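Acyl-CoA hydrolase (Bacillus cereus, PDB 1Y7U) hydrolyses acyl-coenzyme A thioesters, probably those of long-chain fatty acids, to give coenzyme A and the free acid. Local coordinates at the interface of chains A and B. Coordinates in Å, arbitrary orientation; residue numbers count along the deposited sequence, not the author numbering. Chains: chain A/B, Acyl-CoA hydrolase.

The interface of chains A and B. Residues chain A 168, 172-173; chain B 99, 101, 114, 117, 143.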
loop_
_atom_site.group_PDB
_atom_site.type_symbol
_atom_site.label_atom_id
_atom_site.label_comp_id
_atom_site.label_asym_id
_atom_site.label_seq_id
_atom_site.Cartn_x
_atom_site.Cartn_y
_atom_site.Cartn_z
ATOM N N VAL A 168 -6.720 -12.139 31.356
ATOM C CA VAL A 168 -5.345 -11.901 30.939
ATOM C C VAL A 168 -5.039 -10.410 30.864
ATOM O O VAL A 168 -3.940 -9.975 31.204
ATOM C CB VAL A 168 -5.055 -12.530 29.569
ATOM C CG1 VAL A 168 -3.661 -12.142 29.105
ATOM C CG2 VAL A 168 -5.173 -14.034 29.663
ATOM N N LEU A 172 -2.132 -7.993 33.066
ATOM C CA LEU A 172 -1.022 -7.460 32.300
ATOM C C LEU A 172 -0.544 -6.050 32.563
ATOM O O LEU A 172 -1.285 -5.188 33.049
ATOM C CB LEU A 172 -1.315 -7.597 30.807
ATOM C CG LEU A 172 -1.056 -8.973 30.215
ATOM C CD1 LEU A 172 -1.241 -8.911 28.715
ATOM C CD2 LEU A 172 0.349 -9.410 30.554
ATOM N N THR A 173 0.720 -5.853 32.194
ATOM C CA THR A 173 1.442 -4.594 32.300
ATOM C C THR A 173 1.373 -3.903 30.942
ATOM O O THR A 173 1.359 -4.564 29.903
ATOM C CB THR A 173 2.924 -4.851 32.659
ATOM O OG1 THR A 173 3.036 -5.112 34.061
ATOM C CG2 THR A 173 3.797 -3.661 32.283
ATOM N N PHE B 99 3.090 -15.137 22.390
ATOM C CA PHE B 99 2.081 -14.298 23.012
ATOM C C PHE B 99 2.151 -12.892 22.436
ATOM O O PHE B 99 3.235 -12.383 22.160
ATOM C CB PHE B 99 2.290 -14.254 24.519
ATOM C CG PHE B 99 1.348 -13.338 25.214
ATOM C CD1 PHE B 99 1.754 -12.062 25.592
ATOM C CD2 PHE B 99 0.027 -13.724 25.439
ATOM C CE1 PHE B 99 0.849 -11.169 26.181
ATOM C CE2 PHE B 99 -0.884 -12.850 26.023
ATOM C CZ PHE B 99 -0.471 -11.565 26.397
ATOM N N LYS B 101 0.451 -8.820 22.777
ATOM C CA LYS B 101 -0.478 -7.909 23.415
ATOM C C LYS B 101 -0.562 -6.630 22.597
ATOM O O LYS B 101 0.407 -6.211 21.954
ATOM C CB LYS B 101 -0.105 -7.628 24.871
ATOM C CG LYS B 101 1.081 -6.763 25.118
ATOM C CD LYS B 101 1.205 -6.556 26.616
ATOM C CE LYS B 101 2.525 -5.909 26.991
ATOM N NZ LYS B 101 2.878 -6.161 28.426
ATOM N N ILE B 114 -5.343 -2.138 27.179
ATOM C CA ILE B 114 -5.018 -3.344 26.446
ATOM C C ILE B 114 -6.211 -3.477 25.499
ATOM O O ILE B 114 -7.347 -3.616 25.944
ATOM C CB ILE B 114 -4.983 -4.560 27.350
ATOM C CG1 ILE B 114 -3.861 -4.412 28.369
ATOM C CG2 ILE B 114 -4.803 -5.809 26.515
ATOM C CD1 ILE B 114 -2.482 -4.622 27.795
ATOM N N THR B 117 -5.313 -9.283 23.168
ATOM C CA THR B 117 -4.162 -10.149 23.422
ATOM C C THR B 117 -4.459 -11.514 22.831
ATOM O O THR B 117 -5.611 -11.835 22.549
ATOM C CB THR B 117 -3.893 -10.352 24.925
ATOM O OG1 THR B 117 -5.080 -10.843 25.554
ATOM C CG2 THR B 117 -3.460 -9.053 25.581
ATOM N N GLU B 143 5.313 -12.257 35.368
ATOM C CA GLU B 143 4.302 -12.128 34.321
ATOM C C GLU B 143 4.534 -13.136 33.198
ATOM O O GLU B 143 3.585 -13.695 32.652
ATOM C CB GLU B 143 4.309 -10.714 33.741
ATOM C CG GLU B 143 3.080 -10.410 32.915
ATOM C CD GLU B 143 3.151 -9.074 32.204
ATOM O OE1 GLU B 143 3.870 -8.972 31.183
ATOM O OE2 GLU B 143 2.482 -8.124 32.671
#
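A:Leu172 and A:Thr173 meet chain B in extended backbone conformation, just past the end of helix 142-170. This C-terminal tail lies against strands 95-106 and 112-124 and the start of helix 142-171 of a second hotdog-fold subunit. The patch is part of a two-fold symmetric interface, so its twin forms with the chains exchanged; the pairing is plausibly biological, within a deposited assembly of six copies. A:Leu172 sends its two methyls to different surroundings. CD1 lies 3.6 Å from B:Phe99 CZ, at the far end of the ring. It also meets B:Thr117 CG2 tip to tip, at 3.8 Å. The aliphatic CD of B:Lys101 adds a looser contact to CD1. The other methyl, CD2, packs against the B:Glu143 carboxylate, and the two side chains cross at about a right angle. B:Glu143 has CG anti to its backbone N (chi1 -166°) and an extended chain, which carries the carboxylate to the tail. A:Thr173 is poorly ordered, so its polar bonds should be read with caution. Its backbone N donates to B:Glu143 OE2 at 2.9 Å, on the syn side and somewhat out of the carboxylate plane. The B:Lys101 chain, extended beyond CG, also reaches the tail. The backbone N and O of A:Thr173 would thus be held between an acidic and a basic side chain. The second bond runs from B:Lys101 NZ to A:Thr173 O at 2.7 Å, with the amine tilted 35° from the carbonyl plane.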